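Local coordinates for putative pachytene checkpoint protein 2 (Caenorhabditis elegans, PDB 4XGU), which is an AAA+ ATPase and protein remodeler that binds and hydrolyses ATP and probably plays a key role in chromosome recombination during meiosis, at residues N366-T369 with E370-F373; P406-M409 with N410-E414. All coordinates share one frame; numbering follows the deposited sequence.

Contact 1 of 2, residues N366-T369 with E370-F373; sequences NEFT and EILF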
ATOM      1  N   ASN B 366      15.018   5.948  59.545  1.00116.64           N
ATOM      2  CA  ASN B 366      15.858   4.909  60.118  1.00122.27           C
ATOM      3  C   ASN B 366      16.917   4.514  59.100  1.00125.88           C
ATOM      4  O   ASN B 366      16.683   4.617  57.896  1.00125.62           O
ATOM      5  CB  ASN B 366      15.018   3.692  60.520  1.00120.25           C
ATOM      6  CG  ASN B 366      14.104   3.971  61.704  1.00122.48           C
ATOM      7  OD1 ASN B 366      14.144   3.261  62.707  1.00125.92           O
ATOM      8  ND2 ASN B 366      13.279   5.007  61.593  1.00122.01           N
ATOM      9  N   GLU B 367      18.084   4.083  59.566  1.00130.08           N
ATOM     10  CA  GLU B 367      19.141   3.697  58.640  1.00130.64           C
ATOM     11  C   GLU B 367      18.670   2.518  57.796  1.00124.95           C
ATOM     12  O   GLU B 367      18.895   2.488  56.591  1.00128.35           O
ATOM     13  CB  GLU B 367      20.435   3.354  59.380  1.00139.17           C
ATOM     14  CG  GLU B 367      21.693   3.596  58.551  1.00144.20           C
ATOM     15  CD  GLU B 367      21.917   5.070  58.246  1.00150.89           C
ATOM     16  OE1 GLU B 367      21.680   5.906  59.145  1.00155.17           O
ATOM     17  OE2 GLU B 367      22.325   5.392  57.110  1.00150.62           O
ATOM     18  N   PHE B 368      17.995   1.562  58.430  1.00113.87           N
ATOM     19  CA  PHE B 368      17.389   0.449  57.701  1.00104.51           C
ATOM     20  C   PHE B 368      16.337   0.958  56.725  1.00 98.45           C
ATOM     21  O   PHE B 368      16.230   0.469  55.602  1.00 97.54           O
ATOM     22  CB  PHE B 368      16.768  -0.562  58.665  1.00103.77           C
ATOM     23  CG  PHE B 368      17.702  -1.664  59.066  1.00102.29           C
ATOM     24  CD1 PHE B 368      18.599  -2.194  58.153  1.00 96.56           C
ATOM     25  CD2 PHE B 368      17.690  -2.165  60.357  1.00106.47           C
ATOM     26  CE1 PHE B 368      19.465  -3.208  58.517  1.00 98.49           C
ATOM     27  CE2 PHE B 368      18.554  -3.178  60.730  1.00108.48           C
ATOM     28  CZ  PHE B 368      19.443  -3.701  59.807  1.00104.63           C
ATOM     29  N   THR B 369      15.559   1.941  57.167  1.00 95.87           N
ATOM     30  CA  THR B 369      14.627   2.634  56.289  1.00 90.43           C
ATOM     31  C   THR B 369      15.409   3.325  55.176  1.00 92.40           C
ATOM     32  O   THR B 369      14.995   3.328  54.016  1.00 87.91           O
ATOM     33  CB  THR B 369      13.783   3.669  57.064  1.00 90.57           C
ATOM     34  OG1 THR B 369      12.958   2.998  58.024  1.00 90.38           O
ATOM     35  CG2 THR B 369      12.904   4.471  56.120  1.00 90.03           C
ATOM     36  N   GLU B 370      16.557   3.892  55.539  1.00101.30           N
ATOM     37  CA  GLU B 370      17.408   4.601  54.588  1.00104.52           C
ATOM     38  C   GLU B 370      18.132   3.640  53.644  1.00100.64           C
ATOM     39  O   GLU B 370      18.221   3.895  52.442  1.00103.14           O
ATOM     40  CB  GLU B 370      18.426   5.473  55.331  1.00109.17           C
ATOM     41  CG  GLU B 370      19.326   6.301  54.424  1.00117.14           C
ATOM     42  CD  GLU B 370      18.576   7.405  53.699  1.00128.42           C
ATOM     43  OE1 GLU B 370      17.505   7.822  54.187  1.00132.90           O
ATOM     44  OE2 GLU B 370      19.059   7.855  52.637  1.00132.62           O
ATOM     45  N   ILE B 371      18.649   2.542  54.190  1.00 93.36           N
ATOM     46  CA  ILE B 371      19.345   1.543  53.383  1.00 89.40           C
ATOM     47  C   ILE B 371      18.398   0.941  52.349  1.00 87.42           C
ATOM     48  O   ILE B 371      18.771   0.744  51.192  1.00 87.75           O
ATOM     49  CB  ILE B 371      19.943   0.415  54.251  1.00 88.06           C
ATOM     50  CG1 ILE B 371      21.063   0.953  55.138  1.00 88.74           C
ATOM     51  CG2 ILE B 371      20.504  -0.690  53.379  1.00 87.87           C
ATOM     52  CD1 ILE B 371      21.538  -0.036  56.177  1.00 86.54           C
ATOM     53  N   LEU B 372      17.169   0.662  52.772  1.00 85.79           N
ATOM     54  CA  LEU B 372      16.153   0.120  51.876  1.00 82.43           C
ATOM     55  C   LEU B 372      15.779   1.134  50.801  1.00 86.03           C
ATOM     56  O   LEU B 372      15.539   0.770  49.650  1.00 89.26           O
ATOM     57  CB  LEU B 372      14.910  -0.300  52.663  1.00 80.84           C
ATOM     58  CG  LEU B 372      13.753  -0.882  51.847  1.00 75.83           C
ATOM     59  CD1 LEU B 372      14.225  -2.070  51.025  1.00 69.85           C
ATOM     60  CD2 LEU B 372      12.605  -1.283  52.758  1.00 75.65           C
ATOM     61  N   PHE B 373      15.733   2.407  51.183  1.00 87.79           N
ATOM     62  CA  PHE B 373      15.464   3.478  50.230  1.00 87.23           C
ATOM     63  C   PHE B 373      16.579   3.565  49.195  1.00 92.95           C
ATOM     64  O   PHE B 373      16.334   3.862  48.023  1.00 90.12           O
ATOM     65  CB  PHE B 373      15.312   4.819  50.949  1.00 90.71           C
ATOM     66  CG  PHE B 373      14.906   5.947  50.043  1.00 95.98           C
ATOM     67  CD1 PHE B 373      15.860   6.734  49.417  1.00101.27           C
ATOM     68  CD2 PHE B 373      13.569   6.219  49.815  1.00 97.61           C
ATOM     69  CE1 PHE B 373      15.484   7.769  48.581  1.00105.03           C
ATOM     70  CE2 PHE B 373      13.187   7.253  48.984  1.00102.51           C
ATOM     71  CZ  PHE B 373      14.145   8.028  48.366  1.00105.15           C
TER

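Contact 2 of 2, residues P406-M409 with N410-E414; sequences PNCM and NLFLE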
ATOM      1  N   PRO B 406      19.319  -7.705  58.455  1.00108.96           N
ATOM      2  CA  PRO B 406      20.485  -7.105  57.793  1.00104.66           C
ATOM      3  C   PRO B 406      20.884  -7.826  56.507  1.00 96.95           C
ATOM      4  O   PRO B 406      21.232  -7.173  55.523  1.00 95.38           O
ATOM      5  CB  PRO B 406      21.590  -7.232  58.846  1.00111.16           C
ATOM      6  CG  PRO B 406      20.867  -7.271  60.140  1.00117.24           C
ATOM      7  CD  PRO B 406      19.621  -8.051  59.857  1.00115.52           C
ATOM      8  N   ASN B 407      20.831  -9.154  56.516  1.00 93.71           N
ATOM      9  CA  ASN B 407      21.146  -9.928  55.321  1.00 96.21           C
ATOM     10  C   ASN B 407      20.083  -9.756  54.243  1.00 92.69           C
ATOM     11  O   ASN B 407      20.388  -9.755  53.050  1.00 93.51           O
ATOM     12  CB  ASN B 407      21.307 -11.409  55.667  1.00103.49           C
ATOM     13  CG  ASN B 407      22.728 -11.897  55.473  1.00112.10           C
ATOM     14  OD1 ASN B 407      23.470 -11.364  54.648  1.00112.22           O
ATOM     15  ND2 ASN B 407      23.115 -12.916  56.232  1.00118.49           N
ATOM     16  N   CYS B 408      18.834  -9.609  54.676  1.00 88.64           N
ATOM     17  CA  CYS B 408      17.712  -9.411  53.765  1.00 79.75           C
ATOM     18  C   CYS B 408      17.915  -8.190  52.877  1.00 81.62           C
ATOM     19  O   CYS B 408      17.649  -8.229  51.677  1.00 82.36           O
ATOM     20  CB  CYS B 408      16.412  -9.271  54.552  1.00 76.72           C
ATOM     21  SG  CYS B 408      15.037  -8.639  53.581  1.00 87.78           S
ATOM     22  N   MET B 409      18.387  -7.106  53.483  1.00 87.03           N
ATOM     23  CA  MET B 409      18.694  -5.885  52.752  1.00 86.65           C
ATOM     24  C   MET B 409      19.825  -6.131  51.757  1.00 95.66           C
ATOM     25  O   MET B 409      19.806  -5.620  50.636  1.00 97.39           O
ATOM     26  CB  MET B 409      19.067  -4.766  53.725  1.00 83.62           C
ATOM     27  CG  MET B 409      18.292  -3.476  53.527  1.00 83.91           C
ATOM     28  SD  MET B 409      16.504  -3.693  53.586  1.00120.44           S
ATOM     29  CE  MET B 409      16.307  -4.494  55.172  1.00 78.62           C
ATOM     30  N   ASN B 410      20.805  -6.929  52.172  1.00 97.89           N
ATOM     31  CA  ASN B 410      21.946  -7.235  51.324  1.00 97.46           C
ATOM     32  C   ASN B 410      21.548  -8.129  50.151  1.00 86.94           C
ATOM     33  O   ASN B 410      22.033  -7.952  49.033  1.00 88.12           O
ATOM     34  CB  ASN B 410      23.057  -7.898  52.141  1.00109.35           C
ATOM     35  CG  ASN B 410      24.445  -7.546  51.636  1.00118.98           C
ATOM     36  OD1 ASN B 410      25.060  -6.585  52.103  1.00123.45           O
ATOM     37  ND2 ASN B 410      24.944  -8.322  50.679  1.00119.16           N
ATOM     38  N   LEU B 411      20.657  -9.084  50.406  1.00 79.81           N
ATOM     39  CA  LEU B 411      20.215 -10.002  49.362  1.00 80.96           C
ATOM     40  C   LEU B 411      19.300  -9.303  48.366  1.00 84.45           C
ATOM     41  O   LEU B 411      19.395  -9.530  47.159  1.00 86.48           O
ATOM     42  CB  LEU B 411      19.501 -11.213  49.965  1.00 85.12           C
ATOM     43  CG  LEU B 411      20.339 -12.157  50.832  1.00 93.82           C
ATOM     44  CD1 LEU B 411      19.569 -13.436  51.127  1.00 85.89           C
ATOM     45  CD2 LEU B 411      21.680 -12.466  50.175  1.00101.13           C
ATOM     46  N   PHE B 412      18.412  -8.456  48.881  1.00 84.09           N
ATOM     47  CA  PHE B 412      17.503  -7.692  48.037  1.00 76.27           C
ATOM     48  C   PHE B 412      18.280  -6.836  47.048  1.00 76.19           C
ATOM     49  O   PHE B 412      17.941  -6.775  45.867  1.00 77.13           O
ATOM     50  CB  PHE B 412      16.583  -6.813  48.887  1.00 74.71           C
ATOM     51  CG  PHE B 412      15.194  -7.366  49.051  1.00 71.92           C
ATOM     52  CD1 PHE B 412      14.212  -7.093  48.114  1.00 69.71           C
ATOM     53  CD2 PHE B 412      14.871  -8.158  50.140  1.00 74.18           C
ATOM     54  CE1 PHE B 412      12.934  -7.600  48.261  1.00 68.51           C
ATOM     55  CE2 PHE B 412      13.593  -8.667  50.293  1.00 69.59           C
ATOM     56  CZ  PHE B 412      12.624  -8.388  49.352  1.00 67.95           C
ATOM     57  N   LEU B 413      19.331  -6.187  47.537  1.00 78.88           N
ATOM     58  CA  LEU B 413      20.172  -5.350  46.689  1.00 86.32           C
ATOM     59  C   LEU B 413      20.831  -6.171  45.581  1.00 97.09           C
ATOM     60  O   LEU B 413      20.917  -5.725  44.435  1.00103.68           O
ATOM     61  CB  LEU B 413      21.238  -4.643  47.527  1.00 81.49           C
ATOM     62  CG  LEU B 413      22.102  -3.624  46.780  1.00 75.25           C
ATOM     63  CD1 LEU B 413      21.265  -2.423  46.361  1.00 70.67           C
ATOM     64  CD2 LEU B 413      23.282  -3.195  47.636  1.00 77.04           C
ATOM     65  N   GLU B 414      21.289  -7.372  45.922  1.00 96.87           N
ATOM     66  CA  GLU B 414      21.927  -8.241  44.941  1.00 95.53           C
ATOM     67  C   GLU B 414      20.948  -8.678  43.858  1.00 94.43           C
ATOM     68  O   GLU B 414      21.295  -8.721  42.677  1.00 97.97           O
ATOM     69  CB  GLU B 414      22.534  -9.469  45.618  1.00 97.99           C
ATOM     70  CG  GLU B 414      23.987  -9.298  46.017  1.00103.93           C
ATOM     71  CD  GLU B 414      24.793 -10.565  45.817  1.00112.08           C
ATOM     72  OE1 GLU B 414      26.033 -10.470  45.689  1.00118.32           O
ATOM     73  OE2 GLU B 414      24.186 -11.657  45.784  1.00111.50           O
TER

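Contact 1 of 2, residues N366-T369 with E370-F373
Leu372 N donates to Phe368 O at 3.0 Å and Phe373 N to Thr369 O at 3.1 Å, the i to i+4 bonding of an alpha helix. The two preceding bonds of this series, from Glu370 N to Asn366 O and from Ile371 N to Glu367 O, have the partners expected of a helix, but their modelled lengths are implausibly short and the detail there is doubtful.

Among the side chains, Phe368 and Ile371 lie side by side and point the same way. The tip methyl of Ile371, CD1, reaches the ring at Phe368 CD1, 4.1 Å away, approaching it obliquely. What puts it there is the first torsion of Ile371 (chi1 -67°): CG1 stands beside the backbone N, so the extended branch runs back toward the start of the helix. The carboxylate of Glu367 comes alongside the aliphatic stem of Glu370, Glu367 OE2 lying 4.1 Å from Glu370 CG. Both chains bend at chi2, their carboxylate planes are 54° apart, and Glu367 OE2 and Glu370 OE2 stay 6.1 Å from each other.

This is the opening of helix 367-378 in the C-terminal lid domain of an AAA+ ATPase, with Asn366 at the N-cap position. The Asn366 side chain makes no capping bond; its ND2 turns instead to Pro364 O in a weak hydrogen bond. Glu367, at the first position of the helix, and Glu370, at the fourth, lie near its positive end, which may ease the proximity of the two carboxylates.

Thr369 and Leu372 are buried on another side of the helix, against Tyr328 of helix 324-340, and Thr369 OG1 has a weak hydrogen bond with Gln356 N. Arg365 makes a cation-pi contact with Phe373 and a long, weak ion pair with Glu370.

Contact 2 of 2, residues P406-M409 with N410-E414
Cys408 meets Phe412 one helical turn later with its sulfur at the edge of the ring. SG is 3.5 Å from Phe412 CD2 and nearly as close to CE2, so it sits beside one C-C bond of the ring and away from its face. The direction confirms this: the line from SG to the ring centroid, 4.6 Å long, lies 73° off the ring normal, a Cys sulfur-aromatic contact of the edge kind. Two torsions bring the groups together. Cys408 SG is set opposite its backbone N (chi1 166°), and the Phe412 ring, with chi1 at -102°, leans its CD2 edge back over the preceding turn.

The same ring edge also borders the main chain. Cys408 O lies close to the ring plane, 3.2 Å from Phe412 CD2, while accepting the hydrogen bond of Phe412 N at 2.9 Å. One carbonyl oxygen therefore faces both the amide and the ring edge of a single residue, which should limit the ring's swing.

Leu411 makes a different kind of approach: its CG comes within 3.3 Å of Asn407 O, placing the branch point beside the carbonyl that takes the Leu411 N bond at 2.7 Å. On the exposed side, Asn407 and Asn410 are only loosely apposed, Asn407 OD1 being 4.3 Å from Asn410 CB. In the backbone, Asn410 N reaches Pro406 O by a weak bond of 3.4 Å.

These residues form the early turns of helix 405-420, the last helix of the AAA+ lid domain. Cys408 and Phe412 both touch Ile335 of helix 324-340, and Phe412 and Leu411 also touch Val394 of helix 384-397. Leu413 packs on Ile375 of helix 367-378.

In the fold
Along the chain the two contacts stand in series: contact 1 at the start of helix 367-378, then helix 384-397, then contact 2 near the start of helix 405-420. Each spans about one helical turn, so neither closes a long loop, and they neither nest nor cross. In space their centres are 12 Å apart and the helices touch directly. Ile371 CG2 is 3.6 Å from Met409 CG, Leu372 CD1 is 3.8 Å from Met409 SD, and Phe368 CZ is 3.9 Å from Pro406 CG. Both also pack on helix 324-340, where Leu372 and contact 2 share Ile335, tying three helices of the lid domain together.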